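Local structure of elongation factor G (Thermus thermophilus, 2DY1) at residues M297-Y302 with G355-M360; D314-E319 with V323-L328; H327-M332 with G349-E354; V293-G298 with Q441-E446. The protein binds GTP together with a magnesium ion and, as a member of the elongation factor G family, probably hydrolyses GTP during the translocation step of protein synthesis. All coordinates share one frame; numbering follows the deposited sequence.

Contact 1 of 4, residues M297-Y302 with G355-M360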
loop_
_atom_site.group_PDB
_atom_site.type_symbol
_atom_site.label_atom_id
_atom_site.label_comp_id
_atom_site.label_asym_id
_atom_site.label_seq_id
_atom_site.Cartn_x
_atom_site.Cartn_y
_atom_site.Cartn_z
ATOM N N MET A 297 19.356 -2.070 16.187
ATOM C CA MET A 297 19.422 -3.439 15.647
ATOM C C MET A 297 20.057 -3.485 14.268
ATOM O O MET A 297 20.599 -4.525 13.867
ATOM C CB MET A 297 18.012 -4.057 15.574
ATOM C CG MET A 297 17.964 -5.535 15.154
ATOM S SD MET A 297 18.633 -6.697 16.388
ATOM C CE MET A 297 18.267 -8.326 15.530
ATOM N N GLY A 298 20.017 -2.368 13.546
ATOM C CA GLY A 298 20.566 -2.357 12.202
ATOM C C GLY A 298 19.525 -2.961 11.265
ATOM O O GLY A 298 18.456 -3.366 11.716
ATOM N N GLN A 299 19.832 -3.028 9.974
ATOM C CA GLN A 299 18.890 -3.553 8.996
ATOM C C GLN A 299 18.757 -5.070 9.048
ATOM O O GLN A 299 19.746 -5.788 9.124
ATOM C CB GLN A 299 19.302 -3.095 7.588
ATOM C CG GLN A 299 18.370 -3.564 6.445
ATOM C CD GLN A 299 18.407 -2.654 5.224
ATOM O OE1 GLN A 299 18.073 -3.067 4.110
ATOM N NE2 GLN A 299 18.783 -1.401 5.430
ATOM N N VAL A 300 17.513 -5.548 9.071
ATOM C CA VAL A 300 17.233 -6.977 9.062
ATOM C C VAL A 300 16.323 -7.220 7.860
ATOM O O VAL A 300 15.290 -6.573 7.721
ATOM C CB VAL A 300 16.504 -7.451 10.352
ATOM C CG1 VAL A 300 16.112 -8.918 10.212
ATOM C CG2 VAL A 300 17.411 -7.276 11.559
ATOM N N ALA A 301 16.721 -8.149 6.992
ATOM C CA ALA A 301 15.957 -8.496 5.803
ATOM C C ALA A 301 15.180 -9.760 6.132
ATOM O O ALA A 301 15.708 -10.696 6.750
ATOM C CB ALA A 301 16.900 -8.733 4.611
ATOM N N TYR A 302 13.905 -9.772 5.757
ATOM C CA TYR A 302 13.059 -10.922 6.022
ATOM C C TYR A 302 12.870 -11.654 4.716
ATOM O O TYR A 302 12.330 -11.113 3.753
ATOM C CB TYR A 302 11.729 -10.453 6.608
ATOM C CG TYR A 302 11.933 -9.865 7.992
ATOM C CD1 TYR A 302 11.657 -10.600 9.139
ATOM C CD2 TYR A 302 12.455 -8.584 8.142
ATOM C CE1 TYR A 302 11.902 -10.060 10.412
ATOM C CE2 TYR A 302 12.703 -8.048 9.407
ATOM C CZ TYR A 302 12.426 -8.784 10.519
ATOM O OH TYR A 302 12.682 -8.230 11.752
ATOM N N GLY A 355 22.636 -4.372 2.576
ATOM C CA GLY A 355 22.617 -4.502 1.124
ATOM C C GLY A 355 21.445 -5.269 0.537
ATOM O O GLY A 355 21.367 -5.443 -0.682
ATOM N N LEU A 356 20.522 -5.708 1.384
ATOM C CA LEU A 356 19.361 -6.494 0.935
ATOM C C LEU A 356 18.104 -5.640 1.045
ATOM O O LEU A 356 17.743 -5.211 2.137
ATOM C CB LEU A 356 19.196 -7.749 1.798
ATOM C CG LEU A 356 20.336 -8.773 1.711
ATOM C CD1 LEU A 356 20.081 -9.946 2.662
ATOM C CD2 LEU A 356 20.456 -9.253 0.265
ATOM N N HIS A 357 17.435 -5.427 -0.084
ATOM C CA HIS A 357 16.260 -4.565 -0.131
ATOM C C HIS A 357 14.963 -5.285 -0.398
ATOM O O HIS A 357 14.949 -6.377 -0.978
ATOM C CB HIS A 357 16.486 -3.511 -1.208
ATOM C CG HIS A 357 17.823 -2.838 -1.113
ATOM N ND1 HIS A 357 18.187 -2.039 -0.047
ATOM C CD2 HIS A 357 18.894 -2.867 -1.943
ATOM C CE1 HIS A 357 19.423 -1.606 -0.227
ATOM N NE2 HIS A 357 19.875 -2.093 -1.370
ATOM N N ARG A 358 13.853 -4.660 -0.012
ATOM C CA ARG A 358 12.553 -5.264 -0.241
ATOM C C ARG A 358 12.388 -5.570 -1.732
ATOM O O ARG A 358 12.713 -4.730 -2.578
ATOM C CB ARG A 358 11.442 -4.299 0.194
ATOM C CG ARG A 358 10.017 -4.867 0.103
ATOM C CD ARG A 358 8.987 -3.796 0.529
ATOM N NE ARG A 358 7.615 -4.309 0.608
ATOM C CZ ARG A 358 6.813 -4.541 -0.434
ATOM N NH1 ARG A 358 7.225 -4.311 -1.677
ATOM N NH2 ARG A 358 5.585 -5.017 -0.229
ATOM N N GLY A 359 11.892 -6.774 -2.037
ATOM C CA GLY A 359 11.633 -7.169 -3.410
ATOM C C GLY A 359 12.748 -7.921 -4.114
ATOM O O GLY A 359 12.561 -8.431 -5.231
ATOM N N MET A 360 13.896 -7.988 -3.469
ATOM C CA MET A 360 15.070 -8.657 -4.030
ATOM C C MET A 360 14.865 -10.171 -4.081
ATOM O O MET A 360 14.473 -10.798 -3.092
ATOM C CB MET A 360 16.271 -8.312 -3.152
ATOM C CG MET A 360 17.629 -8.561 -3.745
ATOM S SD MET A 360 18.813 -7.762 -2.649
ATOM C CE MET A 360 18.526 -6.280 -2.921
#
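L356 meets A301 through two of its carbons, and its side chain can be followed outward from CB. CB lies 3.8 Å from A301 CB. CG stands anti to the carbonyl carbon, beside the backbone N (chi1 -64°), which lets one branch stay near the strand: L356 CD1 is 3.9 Å from A301 CB, so that A301 CB is met by both L356 CB and L356 CD1. The other branch, CD2, reaches a different strand at V323. The leucine therefore wedges between A301 and V323, a small apolar junction buried in the protein. Beside it the extended side chain of Q299 carries its terminal amide up to the L356 carbonyl, although which way round that amide sits is uncertain. H357, next in the chain, turns its CB away; its ND1 is hydrogen-bonded to E407. A type II turn from H357 to M360, closed by M360 N to H357 O at 3.1 Å, then redirects the loop, with G359 at a positive phi. The loop 355-360 connects strand 347-350 to strand 361-363, at opposite margins of a four-stranded antiparallel sheet, and it packs against strand 298-307, which lies between strands 347-350 and 285-294.

Contact 2 of 4, residues D314-E319 with V323-L328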
loop_
_atom_site.group_PDB
_atom_site.type_symbol
_atom_site.label_atom_id
_atom_site.label_comp_id
_atom_site.label_asym_id
_atom_site.label_seq_id
_atom_site.Cartn_x
_atom_site.Cartn_y
_atom_site.Cartn_z
ATOM N N ASP A 314 25.837 -21.461 3.659
ATOM C CA ASP A 314 25.422 -21.448 2.255
ATOM C C ASP A 314 25.310 -20.025 1.730
ATOM O O ASP A 314 25.281 -19.066 2.501
ATOM C CB ASP A 314 24.071 -22.146 2.087
ATOM C CG ASP A 314 24.172 -23.639 2.261
ATOM O OD1 ASP A 314 23.128 -24.315 2.204
ATOM O OD2 ASP A 314 25.307 -24.142 2.440
ATOM N N SER A 315 25.265 -19.904 0.411
ATOM C CA SER A 315 25.147 -18.619 -0.267
ATOM C C SER A 315 24.038 -18.669 -1.308
ATOM O O SER A 315 23.710 -19.733 -1.836
ATOM C CB SER A 315 26.456 -18.264 -0.995
ATOM O OG SER A 315 27.472 -17.901 -0.094
ATOM N N LEU A 316 23.472 -17.499 -1.609
ATOM C CA LEU A 316 22.442 -17.364 -2.625
ATOM C C LEU A 316 22.899 -16.286 -3.599
ATOM O O LEU A 316 23.558 -15.326 -3.196
ATOM C CB LEU A 316 21.123 -16.914 -1.994
ATOM C CG LEU A 316 20.431 -17.918 -1.078
ATOM C CD1 LEU A 316 19.326 -17.236 -0.277
ATOM C CD2 LEU A 316 19.868 -19.040 -1.940
ATOM N N GLN A 317 22.556 -16.450 -4.874
ATOM C CA GLN A 317 22.894 -15.453 -5.881
ATOM C C GLN A 317 21.833 -14.352 -5.786
ATOM O O GLN A 317 20.725 -14.597 -5.336
ATOM C CB GLN A 317 22.843 -16.081 -7.277
ATOM C CG GLN A 317 23.301 -15.145 -8.373
ATOM C CD GLN A 317 24.755 -14.757 -8.223
ATOM O OE1 GLN A 317 25.652 -15.503 -8.624
ATOM N NE2 GLN A 317 25.003 -13.595 -7.625
ATOM N N SER A 318 22.181 -13.144 -6.208
ATOM C CA SER A 318 21.234 -12.030 -6.199
ATOM C C SER A 318 21.754 -11.033 -7.202
ATOM O O SER A 318 22.903 -11.144 -7.654
ATOM C CB SER A 318 21.161 -11.357 -4.838
ATOM O OG SER A 318 22.188 -10.388 -4.670
ATOM N N GLU A 319 20.932 -10.049 -7.536
ATOM C CA GLU A 319 21.354 -9.048 -8.510
ATOM C C GLU A 319 22.543 -8.239 -7.997
ATOM O O GLU A 319 23.243 -7.594 -8.780
ATOM C CB GLU A 319 20.191 -8.113 -8.846
ATOM C CG GLU A 319 19.015 -8.795 -9.537
ATOM C CD GLU A 319 19.332 -9.263 -10.961
ATOM O OE1 GLU A 319 20.395 -8.888 -11.497
ATOM O OE2 GLU A 319 18.498 -9.985 -11.540
ATOM N N VAL A 323 25.142 -13.673 -1.692
ATOM C CA VAL A 323 24.695 -13.346 -0.353
ATOM C C VAL A 323 25.015 -14.546 0.521
ATOM O O VAL A 323 24.353 -15.581 0.412
ATOM C CB VAL A 323 23.171 -13.099 -0.326
ATOM C CG1 VAL A 323 22.689 -12.867 1.108
ATOM C CG2 VAL A 323 22.839 -11.916 -1.219
ATOM N N ARG A 324 26.024 -14.429 1.382
ATOM C CA ARG A 324 26.337 -15.555 2.260
ATOM C C ARG A 324 25.557 -15.483 3.572
ATOM O O ARG A 324 25.314 -14.396 4.120
ATOM C CB ARG A 324 27.839 -15.643 2.563
ATOM C CG ARG A 324 28.213 -16.956 3.251
ATOM C CD ARG A 324 29.702 -17.240 3.182
ATOM N NE ARG A 324 30.030 -18.568 3.699
ATOM C CZ ARG A 324 30.332 -18.835 4.967
ATOM N NH1 ARG A 324 30.356 -17.865 5.871
ATOM N NH2 ARG A 324 30.623 -20.075 5.327
ATOM N N LEU A 325 25.184 -16.652 4.072
ATOM C CA LEU A 325 24.401 -16.788 5.304
ATOM C C LEU A 325 25.152 -17.679 6.281
ATOM O O LEU A 325 24.848 -18.853 6.428
ATOM C CB LEU A 325 23.037 -17.409 4.970
ATOM C CG LEU A 325 22.140 -16.629 3.995
ATOM C CD1 LEU A 325 20.858 -17.402 3.711
ATOM C CD2 LEU A 325 21.810 -15.266 4.585
ATOM N N PRO A 326 26.165 -17.122 6.964
ATOM C CA PRO A 326 26.938 -17.918 7.918
ATOM C C PRO A 326 26.087 -18.461 9.063
ATOM O O PRO A 326 26.376 -19.529 9.617
ATOM C CB PRO A 326 28.038 -16.947 8.365
ATOM C CG PRO A 326 27.411 -15.604 8.189
ATOM C CD PRO A 326 26.664 -15.741 6.884
ATOM N N HIS A 327 25.033 -17.725 9.401
ATOM C CA HIS A 327 24.104 -18.150 10.444
ATOM C C HIS A 327 22.698 -17.999 9.887
ATOM O O HIS A 327 22.413 -17.072 9.119
ATOM C CB HIS A 327 24.239 -17.279 11.699
ATOM C CG HIS A 327 25.581 -17.364 12.354
ATOM N ND1 HIS A 327 25.924 -18.376 13.224
ATOM C CD2 HIS A 327 26.684 -16.589 12.223
ATOM C CE1 HIS A 327 27.182 -18.225 13.598
ATOM N NE2 HIS A 327 27.666 -17.150 13.003
ATOM N N LEU A 328 21.830 -18.931 10.249
ATOM C CA LEU A 328 20.439 -18.892 9.814
ATOM C C LEU A 328 19.601 -18.538 11.031
ATOM O O LEU A 328 19.799 -19.113 12.096
ATOM C CB LEU A 328 20.001 -20.262 9.293
ATOM C CG LEU A 328 20.807 -20.799 8.097
ATOM C CD1 LEU A 328 20.263 -22.151 7.701
ATOM C CD2 LEU A 328 20.730 -19.833 6.914
#
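V323 and L316 form an antiparallel hydrogen-bonded pair, and the second strand departs from there. V323 N donates to L316 O at 2.7 Å, and the return bond, L316 N to V323 O, measures 2.9 Å; this second donor is tilted 30° from the carbonyl plane. V323 O has a further neighbour in S315 CA, a CA-H...O contact of 3.2 Å, so two groups of the facing strand converge on one oxygen. On the side chain, CG2 is the branch directed at S318, 3.8 Å from S318 OG, whose own hydrogen bond goes to G321 O in the connecting turn. R324 comes next, facing S315 in a non-hydrogen-bonded pair. Its CG stands anti to the backbone N (chi1 -169°) and the chain runs extended to NE, so it is the aliphatic root that meets the serine: S315 OG is 3.5 Å from R324 CB and 3.6 Å from R324 CG. L325 returns to the face shared by V323 and L316. Its N donates to D314 O at 2.9 Å, the nitrogen lying almost in line with the D314 C=O bond (174°), while its CD1 approaches L316 CD1 at 4.3 Å, a loose methyl contact. On this face L316 and V323 also touch L362 of strand 361-363. Beyond L325 the chain bends at P326 and leaves the partner strand. Two adjacent antiparallel strands, 314-316 and 323-332, joined by a short connection, make this a beta hairpin, consistent with the antiparallel beta barrel known for domain 2 of translational GTPases.

Contact 3 of 4, residues H327-M332 with G349-E354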
loop_
_atom_site.group_PDB
_atom_site.type_symbol
_atom_site.label_atom_id
_atom_site.label_comp_id
_atom_site.label_asym_id
_atom_site.label_seq_id
_atom_site.Cartn_x
_atom_site.Cartn_y
_atom_site.Cartn_z
ATOM N N HIS A 327 25.033 -17.725 9.401
ATOM C CA HIS A 327 24.104 -18.150 10.444
ATOM C C HIS A 327 22.698 -17.999 9.887
ATOM O O HIS A 327 22.413 -17.072 9.119
ATOM C CB HIS A 327 24.239 -17.279 11.699
ATOM C CG HIS A 327 25.581 -17.364 12.354
ATOM N ND1 HIS A 327 25.924 -18.376 13.224
ATOM C CD2 HIS A 327 26.684 -16.589 12.223
ATOM C CE1 HIS A 327 27.182 -18.225 13.598
ATOM N NE2 HIS A 327 27.666 -17.150 13.003
ATOM N N LEU A 328 21.830 -18.931 10.249
ATOM C CA LEU A 328 20.439 -18.892 9.814
ATOM C C LEU A 328 19.601 -18.538 11.031
ATOM O O LEU A 328 19.799 -19.113 12.096
ATOM C CB LEU A 328 20.001 -20.262 9.293
ATOM C CG LEU A 328 20.807 -20.799 8.097
ATOM C CD1 LEU A 328 20.263 -22.151 7.701
ATOM C CD2 LEU A 328 20.730 -19.833 6.914
ATOM N N TYR A 329 18.671 -17.592 10.868
ATOM C CA TYR A 329 17.805 -17.199 11.980
ATOM C C TYR A 329 16.361 -17.136 11.534
ATOM O O TYR A 329 16.087 -16.676 10.427
ATOM C CB TYR A 329 18.141 -15.790 12.482
ATOM C CG TYR A 329 19.555 -15.574 12.928
ATOM C CD1 TYR A 329 19.952 -15.915 14.212
ATOM C CD2 TYR A 329 20.498 -15.044 12.057
ATOM C CE1 TYR A 329 21.275 -15.733 14.620
ATOM C CE2 TYR A 329 21.808 -14.853 12.451
ATOM C CZ TYR A 329 22.186 -15.204 13.734
ATOM O OH TYR A 329 23.492 -15.015 14.115
ATOM N N VAL A 330 15.463 -17.583 12.403
ATOM C CA VAL A 330 14.028 -17.505 12.146
ATOM C C VAL A 330 13.559 -16.398 13.084
ATOM O O VAL A 330 13.914 -16.378 14.264
ATOM C CB VAL A 330 13.303 -18.808 12.505
ATOM C CG1 VAL A 330 11.819 -18.563 12.544
ATOM C CG2 VAL A 330 13.614 -19.904 11.456
ATOM N N PRO A 331 12.742 -15.465 12.575
ATOM C CA PRO A 331 12.252 -14.369 13.414
ATOM C C PRO A 331 10.980 -14.707 14.176
ATOM O O PRO A 331 10.142 -15.477 13.712
ATOM C CB PRO A 331 12.012 -13.249 12.417
ATOM C CG PRO A 331 11.627 -13.975 11.163
ATOM C CD PRO A 331 12.421 -15.254 11.155
ATOM N N MET A 332 10.890 -14.174 15.392
ATOM C CA MET A 332 9.687 -14.322 16.217
ATOM C C MET A 332 9.513 -12.901 16.696
ATOM O O MET A 332 10.142 -12.478 17.675
ATOM C CB MET A 332 9.886 -15.258 17.407
ATOM C CG MET A 332 8.643 -15.332 18.286
ATOM S SD MET A 332 8.722 -16.668 19.503
ATOM C CE MET A 332 8.449 -18.037 18.499
ATOM N N GLY A 349 15.357 -14.354 9.094
ATOM C CA GLY A 349 15.675 -12.961 9.362
ATOM C C GLY A 349 17.179 -12.881 9.164
ATOM O O GLY A 349 17.913 -13.616 9.829
ATOM N N VAL A 350 17.637 -12.017 8.270
ATOM C CA VAL A 350 19.072 -11.873 7.982
ATOM C C VAL A 350 19.561 -10.560 8.590
ATOM O O VAL A 350 19.154 -9.499 8.141
ATOM C CB VAL A 350 19.305 -11.842 6.439
ATOM C CG1 VAL A 350 20.789 -11.730 6.116
ATOM C CG2 VAL A 350 18.729 -13.104 5.802
ATOM N N PRO A 351 20.415 -10.620 9.631
ATOM C CA PRO A 351 20.927 -9.384 10.251
ATOM C C PRO A 351 22.053 -8.761 9.430
ATOM O O PRO A 351 22.556 -9.385 8.495
ATOM C CB PRO A 351 21.381 -9.859 11.623
ATOM C CG PRO A 351 21.937 -11.219 11.312
ATOM C CD PRO A 351 20.855 -11.804 10.392
ATOM N N LYS A 352 22.433 -7.529 9.772
ATOM C CA LYS A 352 23.477 -6.784 9.051
ATOM C C LYS A 352 23.153 -6.839 7.566
ATOM O O LYS A 352 24.023 -7.057 6.727
ATOM C CB LYS A 352 24.851 -7.417 9.289
ATOM C CG LYS A 352 25.293 -7.481 10.737
ATOM C CD LYS A 352 26.562 -8.323 10.853
ATOM C CE LYS A 352 27.045 -8.444 12.290
ATOM N NZ LYS A 352 28.222 -9.355 12.395
ATOM N N ALA A 353 21.885 -6.622 7.244
ATOM C CA ALA A 353 21.418 -6.714 5.871
ATOM C C ALA A 353 21.313 -5.402 5.100
ATOM O O ALA A 353 20.442 -5.261 4.257
ATOM C CB ALA A 353 20.058 -7.427 5.863
ATOM N N GLU A 354 22.194 -4.443 5.366
ATOM C CA GLU A 354 22.115 -3.177 4.659
ATOM C C GLU A 354 22.096 -3.294 3.123
ATOM O O GLU A 354 21.580 -2.413 2.439
ATOM C CB GLU A 354 23.261 -2.261 5.107
ATOM C CG GLU A 354 23.040 -1.550 6.453
ATOM C CD GLU A 354 23.023 -2.469 7.684
ATOM O OE1 GLU A 354 23.659 -3.544 7.681
ATOM O OE2 GLU A 354 22.386 -2.091 8.690
HETATM O O HOH W 1 18.996 -15.879 8.578
#
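Y329 and G349 are joined backbone to backbone by one direct bond and one water. G349 N donates to Y329 O at 2.8 Å; the N-H points well at the oxygen (162°), but the donor stands above the carbonyl plane by 36° and does not follow a lone pair. The complementary link is made by a water, which accepts from Y329 N at 2.9 Å and donates to G349 O at 2.8 Å. The two backbones are thus close enough for one direct bond while the other is spanned by solvent, as fits strands splaying apart from this point.

Among the side chains Y329 does most of the work. With CG beside its backbone N (chi1 -57°), the ring swings over toward P351, and G349 O lies near the ring plane at its edge, 3.7 Å from Y329 CD2, and 3.4 Å from Y329 CB. P351 crosses the tyrosine at about a right angle: its CD lies 3.7 Å from Y329 CD2, its CG 3.8 Å from Y329 CE2, so one side of the proline ring rests on one flank of the phenol. P331 follows more modestly, its CD 3.7 Å from G349 N. Cutting Y329 back to an alanine removes the ring, which would probably open a gap against P351 CG and CD.

Around the contact, Y329 also touches L336 and E338 of strand 335-343, P331 reaches V66 of strand 65-71 and Y302 of strand 298-307, and V350 is backbone-bonded to A301, so the junction ties strand 323-332 to the sheet containing strands 347-350 and 298-307.

Contact 4 of 4, residues V293-G298 with Q441-E446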
loop_
_atom_site.group_PDB
_atom_site.type_symbol
_atom_site.label_atom_id
_atom_site.label_comp_id
_atom_site.label_asym_id
_atom_site.label_seq_id
_atom_site.Cartn_x
_atom_site.Cartn_y
_atom_site.Cartn_z
ATOM N N VAL A 293 14.422 -1.758 10.078
ATOM C CA VAL A 293 15.685 -1.097 10.448
ATOM C C VAL A 293 15.313 -0.571 11.845
ATOM O O VAL A 293 15.088 0.625 12.038
ATOM C CB VAL A 293 16.080 0.078 9.498
ATOM C CG1 VAL A 293 17.469 0.602 9.863
ATOM C CG2 VAL A 293 16.080 -0.374 8.051
ATOM N N ASP A 294 15.184 -1.493 12.800
ATOM C CA ASP A 294 14.784 -1.154 14.174
ATOM C C ASP A 294 15.924 -0.457 14.904
ATOM O O ASP A 294 17.076 -0.855 14.789
ATOM C CB ASP A 294 14.413 -2.420 14.967
ATOM C CG ASP A 294 13.120 -3.084 14.482
ATOM O OD1 ASP A 294 13.011 -4.329 14.576
ATOM O OD2 ASP A 294 12.203 -2.376 14.027
ATOM N N PRO A 295 15.616 0.598 15.669
ATOM C CA PRO A 295 16.692 1.282 16.391
ATOM C C PRO A 295 17.534 0.301 17.212
ATOM O O PRO A 295 16.995 -0.583 17.893
ATOM C CB PRO A 295 15.938 2.265 17.281
ATOM C CG PRO A 295 14.747 2.617 16.448
ATOM C CD PRO A 295 14.324 1.272 15.868
ATOM N N PHE A 296 18.852 0.472 17.134
ATOM C CA PHE A 296 19.819 -0.351 17.859
ATOM C C PHE A 296 19.935 -1.785 17.352
ATOM O O PHE A 296 20.558 -2.626 18.006
ATOM C CB PHE A 296 19.485 -0.372 19.352
ATOM C CG PHE A 296 19.171 0.982 19.912
ATOM C CD1 PHE A 296 17.866 1.308 20.267
ATOM C CD2 PHE A 296 20.161 1.954 20.025
ATOM C CE1 PHE A 296 17.554 2.588 20.721
ATOM C CE2 PHE A 296 19.861 3.234 20.476
ATOM C CZ PHE A 296 18.559 3.553 20.823
ATOM N N MET A 297 19.356 -2.070 16.187
ATOM C CA MET A 297 19.422 -3.439 15.647
ATOM C C MET A 297 20.057 -3.485 14.268
ATOM O O MET A 297 20.599 -4.525 13.867
ATOM C CB MET A 297 18.012 -4.057 15.574
ATOM C CG MET A 297 17.964 -5.535 15.154
ATOM S SD MET A 297 18.633 -6.697 16.388
ATOM C CE MET A 297 18.267 -8.326 15.530
ATOM N N GLY A 298 20.017 -2.368 13.546
ATOM C CA GLY A 298 20.566 -2.357 12.202
ATOM C C GLY A 298 19.525 -2.961 11.265
ATOM O O GLY A 298 18.456 -3.366 11.716
ATOM N N GLN A 441 11.237 9.957 14.443
ATOM C CA GLN A 441 11.528 10.319 15.845
ATOM C C GLN A 441 12.296 9.169 16.540
ATOM O O GLN A 441 13.185 9.406 17.353
ATOM C CB GLN A 441 10.200 10.619 16.564
ATOM C CG GLN A 441 10.253 10.714 18.087
ATOM C CD GLN A 441 8.848 10.864 18.687
ATOM O OE1 GLN A 441 7.916 10.088 18.366
ATOM N NE2 GLN A 441 8.684 11.861 19.540
ATOM N N ASP A 442 11.956 7.915 16.233
ATOM C CA ASP A 442 12.650 6.781 16.834
ATOM C C ASP A 442 14.098 6.792 16.409
ATOM O O ASP A 442 14.963 6.312 17.144
ATOM C CB ASP A 442 12.072 5.433 16.386
ATOM C CG ASP A 442 10.636 5.239 16.785
ATOM O OD1 ASP A 442 10.147 5.957 17.679
ATOM O OD2 ASP A 442 9.985 4.330 16.200
ATOM N N TYR A 443 14.338 7.301 15.202
ATOM C CA TYR A 443 15.694 7.361 14.649
ATOM C C TYR A 443 16.435 8.610 15.126
ATOM O O TYR A 443 17.567 8.863 14.703
ATOM C CB TYR A 443 15.670 7.353 13.122
ATOM C CG TYR A 443 15.083 6.087 12.493
ATOM C CD1 TYR A 443 15.206 4.855 13.123
ATOM C CD2 TYR A 443 14.465 6.138 11.245
ATOM C CE1 TYR A 443 14.725 3.683 12.512
ATOM C CE2 TYR A 443 13.983 4.977 10.628
ATOM C CZ TYR A 443 14.126 3.761 11.268
ATOM O OH TYR A 443 13.726 2.590 10.639
ATOM N N GLY A 444 15.791 9.387 15.988
ATOM C CA GLY A 444 16.441 10.581 16.545
ATOM C C GLY A 444 16.210 11.901 15.820
ATOM O O GLY A 444 16.888 12.899 16.079
ATOM N N VAL A 445 15.228 11.937 14.939
ATOM C CA VAL A 445 14.977 13.131 14.160
ATOM C C VAL A 445 13.569 13.660 14.317
ATOM O O VAL A 445 12.607 12.926 14.146
ATOM C CB VAL A 445 15.239 12.834 12.667
ATOM C CG1 VAL A 445 15.064 14.096 11.823
ATOM C CG2 VAL A 445 16.650 12.255 12.501
ATOM N N GLU A 446 13.453 14.939 14.664
ATOM C CA GLU A 446 12.140 15.565 14.769
ATOM C C GLU A 446 11.817 16.261 13.451
ATOM O O GLU A 446 12.554 17.147 13.005
ATOM C CB GLU A 446 12.113 16.614 15.895
ATOM C CG GLU A 446 12.183 16.036 17.294
ATOM C CD GLU A 446 12.258 17.132 18.341
ATOM O OE1 GLU A 446 13.375 17.616 18.615
ATOM O OE2 GLU A 446 11.192 17.509 18.853
#
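Y443 reaches V293 by a hydrogen bond, its hydroxyl donating to V293 O with OH and O 2.8 Å apart. The oxygen sits at the edge of the phenol, near the ring plane, while the hydroxyl is tilted 28° from the V293 carbonyl plane. The same hydroxyl is also in a weak hydrogen bond with E408, which is hydrogen-bonded to V293 N as well. A phenylalanine at Y443 has no hydroxyl, and the V293 carbonyl would probably be left without this partner. Apolar contacts gather on P295: its CG is 4.0 Å from Y443 CD1, the two rings crossing at about a right angle, and 3.9 Å from D442 CB. Charge enters through a neighbour, R439, which forms salt bridges with both D294 and D442 and so spans the two segments. Backbone bonds shape each side: M297 N to D294 O (2.9 Å) closes a turn, and G444, at positive phi, ends the helix in a Schellman motif with G444 N to Q441 O at 2.9 Å. The C-terminal end of helix 430-442 abuts the end of strand 285-294, with K404 of helix 392-408 touching both V293 and Y443, a meeting of the second and third domains.

How the contacts relate
Contacts 1, 2 and 3 lie within domain 2, their centres 9 to 13 Å apart, whereas contact 4 joins that domain to domain III. Along the chain the first segments come in the order 293-298, 297-302, 314-319 and 327-332, and the second segments 323-328 and 349-354 also precede 355-360, so contacts 2 and 3 fall between the two halves of contact 1. Contacts 1, 3 and 4 all reach the sheet holding strands 285-294, 298-307 and 347-350; contacts 2 and 3 share strand 323-332 of the other sheet. Contact 4 lies about 26 Å from contact 2 between centres, so three contacts lie within domain 2 and the fourth spans its boundary with domain III.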